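Long-range contacts in acetyltransferase, GNAT family (PDB 2I79), which probably transfers the acetyl group of acetyl coenzyme A to the amino group of an acceptor, as GNAT-family acetyltransferases do: residues A[71-77]-A[89-95]; A[122-128]-A[165-171]. One frame throughout, in Å; residues are numbered along the deposited sequence.

Overall arrangement
Both interactions belong to one mixed sheet, and their centres lie about 14 Å apart. Interaction 1 is the antiparallel hairpin of strands 69-77 and 87-94. Interaction 2 pairs strand 123-129 with the C-terminal strand 160-170. The inner strands, 87-94 and 123-129, are parallel neighbours. L90 N and Q125 O are 2.8 Å apart, and D89 OD1 and Q125 NE2 also 2.8 Å, both hydrogen bonds. The acetyl end of acetyl coenzyme A lies at this junction. Its acetyl carbon CH3 lies 3.2 Å from L90 O and 3.5 Å from L126 CD1. Interaction 1 supplies three main-chain hydrogen bonds to the cofactor, through I92 and I94, while interaction 2 adds one apolar contact, from L126.

Interaction 1: A[71-77]-A[89-95]; sequences AGIVNIT and DLFIVIG. With ACO (acetyl coenzyme *a), chain G.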
loop_
_atom_site.group_PDB
_atom_site.type_symbol
_atom_site.label_atom_id
_atom_site.label_comp_id
_atom_site.label_asym_id
_atom_site.label_seq_id
_atom_site.Cartn_x
_atom_site.Cartn_y
_atom_site.Cartn_z
ATOM N N ALA A 71 4.960 -24.770 5.344
ATOM C CA ALA A 71 6.351 -24.376 5.373
ATOM C C ALA A 71 6.613 -22.991 4.736
ATOM O O ALA A 71 7.658 -22.383 4.992
ATOM C CB ALA A 71 7.200 -25.445 4.675
ATOM N N GLY A 72 5.664 -22.517 3.917
ATOM C CA GLY A 72 5.801 -21.259 3.210
ATOM C C GLY A 72 4.489 -20.739 2.641
ATOM O O GLY A 72 3.538 -21.492 2.471
ATOM N N ILE A 73 4.421 -19.439 2.400
ATOM C CA ILE A 73 3.265 -18.829 1.745
ATOM C C ILE A 73 3.695 -17.768 0.755
ATOM O O ILE A 73 4.713 -17.108 0.947
ATOM C CB ILE A 73 2.261 -18.209 2.752
ATOM C CG1 ILE A 73 2.842 -16.990 3.469
ATOM C CG2 ILE A 73 1.797 -19.269 3.749
ATOM C CD1 ILE A 73 2.292 -15.647 2.906
ATOM N N VAL A 74 2.947 -17.656 -0.332
ATOM C CA VAL A 74 3.062 -16.514 -1.228
ATOM C C VAL A 74 1.664 -15.889 -1.323
ATOM O O VAL A 74 0.647 -16.575 -1.462
ATOM C CB VAL A 74 3.717 -16.851 -2.620
ATOM C CG1 VAL A 74 3.036 -17.996 -3.321
ATOM C CG2 VAL A 74 3.739 -15.588 -3.540
ATOM N N ASN A 75 1.632 -14.569 -1.205
ATOM C CA ASN A 75 0.404 -13.817 -1.177
ATOM C C ASN A 75 0.442 -12.774 -2.285
ATOM O O ASN A 75 1.423 -12.019 -2.413
ATOM C CB ASN A 75 0.327 -13.147 0.173
ATOM C CG ASN A 75 -1.050 -13.047 0.686
ATOM O OD1 ASN A 75 -1.621 -11.956 0.737
ATOM N ND2 ASN A 75 -1.622 -14.182 1.061
ATOM N N ILE A 76 -0.578 -12.764 -3.131
ATOM C CA ILE A 76 -0.809 -11.606 -3.985
ATOM C C ILE A 76 -2.068 -10.880 -3.534
ATOM O O ILE A 76 -3.139 -11.466 -3.406
ATOM C CB ILE A 76 -0.931 -11.945 -5.454
ATOM C CG1 ILE A 76 0.337 -12.650 -5.945
ATOM C CG2 ILE A 76 -1.200 -10.665 -6.231
ATOM C CD1 ILE A 76 0.205 -13.194 -7.345
ATOM N N THR A 77 -1.884 -9.597 -3.283
ATOM C CA THR A 77 -2.914 -8.677 -2.839
ATOM C C THR A 77 -3.092 -7.600 -3.905
ATOM O O THR A 77 -2.178 -7.324 -4.658
ATOM C CB THR A 77 -2.463 -8.071 -1.512
ATOM O OG1 THR A 77 -3.147 -8.742 -0.460
ATOM C CG2 THR A 77 -2.696 -6.593 -1.456
ATOM N N ASP A 89 0.431 -6.829 -5.297
ATOM C CA ASP A 89 1.474 -6.644 -4.291
ATOM C C ASP A 89 1.829 -8.008 -3.762
ATOM O O ASP A 89 0.944 -8.734 -3.256
ATOM C CB ASP A 89 0.937 -5.760 -3.165
ATOM C CG ASP A 89 0.609 -4.350 -3.656
ATOM O OD1 ASP A 89 1.552 -3.660 -4.082
ATOM O OD2 ASP A 89 -0.588 -3.943 -3.647
ATOM N N LEU A 90 3.104 -8.361 -3.886
ATOM C CA LEU A 90 3.577 -9.696 -3.553
ATOM C C LEU A 90 4.166 -9.732 -2.127
ATOM O O LEU A 90 4.827 -8.782 -1.680
ATOM C CB LEU A 90 4.592 -10.168 -4.628
ATOM C CG LEU A 90 4.948 -11.640 -4.912
ATOM C CD1 LEU A 90 3.821 -12.512 -5.399
ATOM C CD2 LEU A 90 6.042 -11.671 -5.989
ATOM N N PHE A 91 3.890 -10.841 -1.421
ATOM C CA PHE A 91 4.481 -11.162 -0.114
ATOM C C PHE A 91 4.815 -12.660 -0.076
ATOM O O PHE A 91 3.931 -13.478 -0.354
ATOM C CB PHE A 91 3.484 -10.836 1.000
ATOM C CG PHE A 91 3.951 -11.223 2.370
ATOM C CD1 PHE A 91 4.928 -10.476 3.024
ATOM C CD2 PHE A 91 3.433 -12.335 3.007
ATOM C CE1 PHE A 91 5.364 -10.828 4.309
ATOM C CE2 PHE A 91 3.865 -12.694 4.286
ATOM C CZ PHE A 91 4.829 -11.939 4.937
ATOM N N ILE A 92 6.062 -13.010 0.272
ATOM C CA ILE A 92 6.481 -14.416 0.484
ATOM C C ILE A 92 7.242 -14.579 1.800
ATOM O O ILE A 92 8.102 -13.771 2.148
ATOM C CB ILE A 92 7.398 -14.941 -0.670
ATOM C CG1 ILE A 92 6.745 -14.700 -2.040
ATOM C CG2 ILE A 92 7.730 -16.476 -0.527
ATOM C CD1 ILE A 92 7.589 -15.201 -3.233
ATOM N N VAL A 93 6.952 -15.643 2.537
ATOM C CA VAL A 93 7.770 -15.971 3.691
ATOM C C VAL A 93 7.850 -17.478 3.822
ATOM O O VAL A 93 6.863 -18.174 3.583
ATOM C CB VAL A 93 7.258 -15.306 4.988
ATOM C CG1 VAL A 93 5.795 -15.673 5.249
ATOM C CG2 VAL A 93 8.137 -15.692 6.157
ATOM N N ILE A 94 9.066 -17.952 4.144
ATOM C CA ILE A 94 9.385 -19.376 4.335
ATOM C C ILE A 94 9.888 -19.526 5.775
ATOM O O ILE A 94 10.555 -18.621 6.301
ATOM C CB ILE A 94 10.457 -19.874 3.327
ATOM C CG1 ILE A 94 9.983 -19.669 1.870
ATOM C CG2 ILE A 94 10.789 -21.355 3.534
ATOM C CD1 ILE A 94 8.758 -20.506 1.461
ATOM N N GLY A 95 9.505 -20.624 6.438
ATOM C CA GLY A 95 10.071 -20.949 7.741
ATOM C C GLY A 95 11.578 -21.050 7.636
ATOM O O GLY A 95 12.099 -21.627 6.679
HETATM N N1A ACO G . 22.736 -13.123 -0.121
HETATM C C2A ACO G . 22.444 -13.485 -1.389
HETATM N N3A ACO G . 21.796 -14.627 -1.689
HETATM C C4A ACO G . 21.396 -15.474 -0.720
HETATM C C5A ACO G . 21.658 -15.147 0.680
HETATM C C6A ACO G . 22.365 -13.883 0.936
HETATM N N6A ACO G . 22.645 -13.516 2.205
HETATM N N7A ACO G . 21.167 -16.148 1.414
HETATM C C8A ACO G . 20.623 -17.044 0.536
HETATM N N9A ACO G . 20.768 -16.635 -0.736
HETATM C C1B ACO G . 20.335 -17.240 -2.028
HETATM C C2B ACO G . 20.444 -18.744 -2.222
HETATM O O2B ACO G . 21.738 -19.132 -2.690
HETATM C C3B ACO G . 19.403 -18.960 -3.291
HETATM O O3B ACO G . 19.803 -18.518 -4.575
HETATM P P3B ACO G . 20.192 -19.498 -5.779
HETATM O O7A ACO G . 21.532 -19.928 -5.203
HETATM O O8A ACO G . 20.251 -18.661 -7.034
HETATM O O9A ACO G . 19.111 -20.547 -5.858
HETATM C C4B ACO G . 18.311 -17.973 -2.906
HETATM O O4B ACO G . 18.967 -16.899 -2.242
HETATM C C5B ACO G . 17.267 -18.646 -2.025
HETATM O O5B ACO G . 16.338 -19.260 -2.927
HETATM P P1A ACO G . 15.271 -20.306 -2.337
HETATM O O1A ACO G . 15.963 -21.318 -1.462
HETATM O O2A ACO G . 14.420 -20.723 -3.519
HETATM O O3A ACO G . 14.485 -19.336 -1.305
HETATM P P2A ACO G . 14.105 -19.604 0.265
HETATM O O4A ACO G . 15.272 -19.493 1.252
HETATM O O5A ACO G . 13.243 -20.844 0.240
HETATM O O6A ACO G . 13.177 -18.270 0.432
HETATM C CBP ACO G . 13.066 -16.054 1.462
HETATM C CCP ACO G . 13.759 -16.973 0.474
HETATM C CDP ACO G . 13.696 -14.660 1.330
HETATM C CEP ACO G . 11.566 -16.042 1.131
HETATM C CAP ACO G . 13.282 -16.582 2.885
HETATM O OAP ACO G . 14.674 -16.504 3.274
HETATM C C9P ACO G . 12.412 -15.841 3.888
HETATM O O9P ACO G . 11.259 -16.187 4.059
HETATM N N8P ACO G . 12.966 -14.844 4.567
HETATM C C7P ACO G . 12.290 -14.055 5.603
HETATM C C6P ACO G . 11.073 -13.278 5.103
HETATM C C5P ACO G . 11.429 -12.404 3.933
HETATM O O5P ACO G . 12.370 -11.642 4.025
HETATM N N4P ACO G . 10.685 -12.521 2.841
HETATM C C3P ACO G . 10.896 -11.737 1.635
HETATM C C2P ACO G . 10.476 -10.280 1.775
HETATM S S1P ACO G . 8.727 -10.196 2.036
HETATM C C ACO G . 7.915 -9.915 0.656
HETATM O O ACO G . 8.003 -10.839 -0.119
HETATM C CH3 ACO G . 7.171 -8.605 0.472
#
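Aliphatic side chains fill the face of the hairpin that carries V74, I76, L90 and I92. V74 CG2 packs on I92 CG1 at 3.5 Å and on L90 CD1 at 3.6 Å. L90 CD1 meets I76 CG1 at 3.5 Å. Helix 103-117 covers much of this face. At one end G72 CA lies 3.5 Å from I94 CD1; a CB on G72 would clash with that methyl. On the other face I73 CD1 touches the edge of the F91 ring, 3.5 Å from CD2. I73 and V93 pack against helix 15-26.

The strands are antiparallel, with seven main-chain hydrogen bonds from G95 N-A71 O (2.9 Å) to D89 N-T77 O (2.7 Å). Against strand 60-66, A71 and G72 both face A64 in a classic beta bulge. In the GNAT fold this is the β3-β4 hairpin, and β4 binds the cofactor. I92 N donates to the acetyl O of ACO (2.9 Å), ACO N4P to I92 O (3.0 Å), and I94 N to ACO O9P (2.8 Å).

At the polar end the T77-D89 pair is hydrogen-bonded (T77 N-D89 O 3.0 Å); the side chains only touch, T77 CG2 to D89 OD2 at 4.0 Å. Q125 NE2 donates to D89 OD1.

Interaction 2: A[122-128]-A[165-171]; sequences RRLQLTV and YLMGKLI. With ACO (acetyl coenzyme *a), chain G.
Residues 123-128 and 165-170 form extended strands, antiparallel at 168°, with axes 4.7 Å apart at closest approach. The register sets R123 opposite L170, Q125 opposite G168 and T127 opposite L166 as non-hydrogen-bonded pairs. L124-K169, L126-M167 and V128-Y165 are hydrogen-bonded pairs, each with two main-chain bonds.

L124 N-K169 O and K169 N-L124 O are both 2.8 Å. L126 N-M167 O is 3.0 Å and M167 N-L126 O 2.9 Å. V128 N-Y165 O is 2.9 Å and Y165 N-V128 O 2.7 Å. I171 N extends the ladder to R122 O at 3.2 Å. R122, with chi1 to chi3 all m, curls back so that NE bonds I171 O at 3.0 Å.

Apolar contacts lie mostly on the face of L124, L126, V128 and M167, against helices 103-117 and 133-141. I171 (p, t) brings CD1 to 3.7 Å from L124 CG. M167 (m, t, p) places CB 4.0 Å from L126 CD2 and SD 4.0 Å from V128 CG2. L126 (p, t) sets CD1 3.5 Å from the acetyl CH3 of ACO.

On the other face R123 (chi1 and chi2 t, chi3 -105°) reaches over G168; a CB there would clash with R123 NH2. R123 NH1 bonds Q125 OE1 at 3.1 Å, and NH2 makes a salt bridge to E147. Q125 NE2 donates to D89 OD1. R123 NE bonds E151 O of the second subunit, whose L166 packs on L166. T127 CG2 meets L166 CD2 at 3.7 Å.

This is the β5-β7 pairing of the GNAT fold, in which the last strand inserts between β5 and β6.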
loop_
_atom_site.group_PDB
_atom_site.type_symbol
_atom_site.label_atom_id
_atom_site.label_comp_id
_atom_site.label_asym_id
_atom_site.label_seq_id
_atom_site.Cartn_x
_atom_site.Cartn_y
_atom_site.Cartn_z
ATOM N N ARG A 122 -1.173 -7.305 -14.630
ATOM C CA ARG A 122 -0.135 -6.951 -15.589
ATOM C C ARG A 122 1.142 -6.407 -14.912
ATOM O O ARG A 122 2.071 -5.954 -15.574
ATOM C CB ARG A 122 -0.681 -5.906 -16.558
ATOM C CG ARG A 122 -1.958 -6.328 -17.299
ATOM C CD ARG A 122 -1.798 -7.602 -18.146
ATOM N NE ARG A 122 -0.725 -7.468 -19.132
ATOM C CZ ARG A 122 -0.810 -6.729 -20.238
ATOM N NH1 ARG A 122 -1.927 -6.078 -20.539
ATOM N NH2 ARG A 122 0.226 -6.642 -21.059
ATOM N N ARG A 123 1.184 -6.441 -13.594
ATOM C CA ARG A 123 2.345 -5.990 -12.832
ATOM C C ARG A 123 2.340 -6.644 -11.442
ATOM O O ARG A 123 1.273 -6.767 -10.800
ATOM C CB ARG A 123 2.371 -4.453 -12.714
ATOM C CG ARG A 123 3.294 -3.945 -11.589
ATOM C CD ARG A 123 3.290 -2.431 -11.373
ATOM N NE ARG A 123 4.504 -2.007 -11.925
ATOM C CZ ARG A 123 5.655 -1.772 -11.291
ATOM N NH1 ARG A 123 5.796 -1.727 -9.985
ATOM N NH2 ARG A 123 6.670 -1.467 -12.047
ATOM N N LEU A 124 3.522 -7.100 -11.015
ATOM C CA LEU A 124 3.776 -7.500 -9.635
ATOM C C LEU A 124 4.857 -6.596 -9.023
ATOM O O LEU A 124 5.786 -6.146 -9.693
ATOM C CB LEU A 124 4.184 -8.980 -9.513
ATOM C CG LEU A 124 3.225 -10.030 -10.080
ATOM C CD1 LEU A 124 3.867 -11.417 -10.024
ATOM C CD2 LEU A 124 1.876 -10.033 -9.345
ATOM N N GLN A 125 4.702 -6.326 -7.738
ATOM C CA GLN A 125 5.569 -5.407 -7.052
ATOM C C GLN A 125 5.638 -5.711 -5.562
ATOM O O GLN A 125 4.734 -6.345 -4.994
ATOM C CB GLN A 125 5.071 -3.975 -7.257
ATOM C CG GLN A 125 3.749 -3.648 -6.531
ATOM C CD GLN A 125 3.314 -2.207 -6.741
ATOM O OE1 GLN A 125 3.720 -1.557 -7.699
ATOM N NE2 GLN A 125 2.497 -1.696 -5.829
ATOM N N LEU A 126 6.736 -5.256 -4.957
ATOM C CA LEU A 126 6.936 -5.269 -3.521
ATOM C C LEU A 126 8.010 -4.269 -3.181
ATOM O O LEU A 126 8.603 -3.673 -4.064
ATOM C CB LEU A 126 7.387 -6.635 -3.033
ATOM C CG LEU A 126 8.741 -7.199 -3.502
ATOM C CD1 LEU A 126 9.045 -8.268 -2.513
ATOM C CD2 LEU A 126 8.752 -7.769 -4.899
ATOM N N THR A 127 8.210 -4.072 -1.886
ATOM C CA THR A 127 9.342 -3.368 -1.349
ATOM C C THR A 127 10.057 -4.390 -0.472
ATOM O O THR A 127 9.403 -5.240 0.152
ATOM C CB THR A 127 8.935 -2.162 -0.493
ATOM O OG1 THR A 127 8.221 -2.644 0.625
ATOM C CG2 THR A 127 8.033 -1.207 -1.239
ATOM N N VAL A 128 11.384 -4.287 -0.430
ATOM C CA VAL A 128 12.263 -5.232 0.265
ATOM C C VAL A 128 13.363 -4.420 0.971
ATOM O O VAL A 128 13.970 -3.544 0.343
ATOM C CB VAL A 128 12.969 -6.237 -0.750
ATOM C CG1 VAL A 128 13.860 -7.258 -0.009
ATOM C CG2 VAL A 128 11.919 -6.990 -1.579
ATOM N N TYR A 165 14.206 -1.270 -1.067
ATOM C CA TYR A 165 14.091 -1.213 -2.506
ATOM C C TYR A 165 12.629 -1.366 -2.874
ATOM O O TYR A 165 11.900 -2.141 -2.280
ATOM C CB TYR A 165 14.890 -2.341 -3.177
ATOM C CG TYR A 165 16.418 -2.135 -3.179
ATOM C CD1 TYR A 165 16.984 -0.940 -3.662
ATOM C CD2 TYR A 165 17.277 -3.140 -2.734
ATOM C CE1 TYR A 165 18.379 -0.750 -3.681
ATOM C CE2 TYR A 165 18.662 -2.979 -2.754
ATOM C CZ TYR A 165 19.213 -1.765 -3.228
ATOM O OH TYR A 165 20.583 -1.569 -3.258
ATOM N N LEU A 166 12.224 -0.600 -3.866
ATOM C CA LEU A 166 11.028 -0.857 -4.660
ATOM C C LEU A 166 11.380 -1.812 -5.798
ATOM O O LEU A 166 12.313 -1.529 -6.574
ATOM C CB LEU A 166 10.589 0.461 -5.304
ATOM C CG LEU A 166 10.287 1.658 -4.408
ATOM C CD1 LEU A 166 10.252 2.941 -5.296
ATOM C CD2 LEU A 166 8.968 1.390 -3.696
ATOM N N MET A 167 10.683 -2.945 -5.884
ATOM C CA MET A 167 10.981 -3.945 -6.916
ATOM C C MET A 167 9.710 -4.287 -7.712
ATOM O O MET A 167 8.596 -4.355 -7.156
ATOM C CB MET A 167 11.531 -5.216 -6.283
ATOM C CG MET A 167 12.817 -5.054 -5.430
ATOM S SD MET A 167 13.697 -6.599 -5.111
ATOM C CE MET A 167 14.179 -6.991 -6.781
ATOM N N GLY A 168 9.869 -4.512 -9.012
ATOM C CA GLY A 168 8.713 -4.739 -9.884
ATOM C C GLY A 168 8.956 -5.661 -11.058
ATOM O O GLY A 168 10.088 -5.830 -11.470
ATOM N N LYS A 169 7.876 -6.266 -11.570
ATOM C CA LYS A 169 7.898 -7.138 -12.742
ATOM C C LYS A 169 6.636 -6.963 -13.580
ATOM O O LYS A 169 5.508 -6.987 -13.036
ATOM C CB LYS A 169 8.017 -8.588 -12.300
ATOM C CG LYS A 169 8.175 -9.584 -13.450
ATOM C CD LYS A 169 7.935 -11.003 -12.987
ATOM C CE LYS A 169 8.035 -11.983 -14.143
ATOM N NZ LYS A 169 9.441 -12.228 -14.546
ATOM N N LEU A 170 6.801 -6.774 -14.885
ATOM C CA LEU A 170 5.650 -6.715 -15.794
ATOM C C LEU A 170 5.296 -8.119 -16.237
ATOM O O LEU A 170 6.181 -8.921 -16.491
ATOM C CB LEU A 170 5.931 -5.841 -17.009
ATOM C CG LEU A 170 6.379 -4.414 -16.721
ATOM C CD1 LEU A 170 6.611 -3.632 -18.026
ATOM C CD2 LEU A 170 5.387 -3.713 -15.815
ATOM N N ILE A 171 4.001 -8.423 -16.292
ATOM C CA ILE A 171 3.517 -9.747 -16.712
ATOM C C ILE A 171 2.400 -9.657 -17.757
ATOM O O ILE A 171 1.773 -8.604 -17.900
ATOM C CB ILE A 171 3.061 -10.583 -15.511
ATOM C CG1 ILE A 171 2.084 -9.819 -14.628
ATOM C CG2 ILE A 171 4.284 -11.064 -14.634
ATOM C CD1 ILE A 171 1.732 -10.619 -13.419
HETATM N N1A ACO G . 22.736 -13.123 -0.121
HETATM C C2A ACO G . 22.444 -13.485 -1.389
HETATM N N3A ACO G . 21.796 -14.627 -1.689
HETATM C C4A ACO G . 21.396 -15.474 -0.720
HETATM C C5A ACO G . 21.658 -15.147 0.680
HETATM C C6A ACO G . 22.365 -13.883 0.936
HETATM N N6A ACO G . 22.645 -13.516 2.205
HETATM N N7A ACO G . 21.167 -16.148 1.414
HETATM C C8A ACO G . 20.623 -17.044 0.536
HETATM N N9A ACO G . 20.768 -16.635 -0.736
HETATM C C1B ACO G . 20.335 -17.240 -2.028
HETATM C C2B ACO G . 20.444 -18.744 -2.222
HETATM O O2B ACO G . 21.738 -19.132 -2.690
HETATM C C3B ACO G . 19.403 -18.960 -3.291
HETATM O O3B ACO G . 19.803 -18.518 -4.575
HETATM P P3B ACO G . 20.192 -19.498 -5.779
HETATM O O7A ACO G . 21.532 -19.928 -5.203
HETATM O O8A ACO G . 20.251 -18.661 -7.034
HETATM O O9A ACO G . 19.111 -20.547 -5.858
HETATM C C4B ACO G . 18.311 -17.973 -2.906
HETATM O O4B ACO G . 18.967 -16.899 -2.242
HETATM C C5B ACO G . 17.267 -18.646 -2.025
HETATM O O5B ACO G . 16.338 -19.260 -2.927
HETATM P P1A ACO G . 15.271 -20.306 -2.337
HETATM O O1A ACO G . 15.963 -21.318 -1.462
HETATM O O2A ACO G . 14.420 -20.723 -3.519
HETATM O O3A ACO G . 14.485 -19.336 -1.305
HETATM P P2A ACO G . 14.105 -19.604 0.265
HETATM O O4A ACO G . 15.272 -19.493 1.252
HETATM O O5A ACO G . 13.243 -20.844 0.240
HETATM O O6A ACO G . 13.177 -18.270 0.432
HETATM C CBP ACO G . 13.066 -16.054 1.462
HETATM C CCP ACO G . 13.759 -16.973 0.474
HETATM C CDP ACO G . 13.696 -14.660 1.330
HETATM C CEP ACO G . 11.566 -16.042 1.131
HETATM C CAP ACO G . 13.282 -16.582 2.885
HETATM O OAP ACO G . 14.674 -16.504 3.274
HETATM C C9P ACO G . 12.412 -15.841 3.888
HETATM O O9P ACO G . 11.259 -16.187 4.059
HETATM N N8P ACO G . 12.966 -14.844 4.567
HETATM C C7P ACO G . 12.290 -14.055 5.603
HETATM C C6P ACO G . 11.073 -13.278 5.103
HETATM C C5P ACO G . 11.429 -12.404 3.933
HETATM O O5P ACO G . 12.370 -11.642 4.025
HETATM N N4P ACO G . 10.685 -12.521 2.841
HETATM C C3P ACO G . 10.896 -11.737 1.635
HETATM C C2P ACO G . 10.476 -10.280 1.775
HETATM S S1P ACO G . 8.727 -10.196 2.036
HETATM C C ACO G . 7.915 -9.915 0.656
HETATM O O ACO G . 8.003 -10.839 -0.119
HETATM C CH3 ACO G . 7.171 -8.605 0.472
#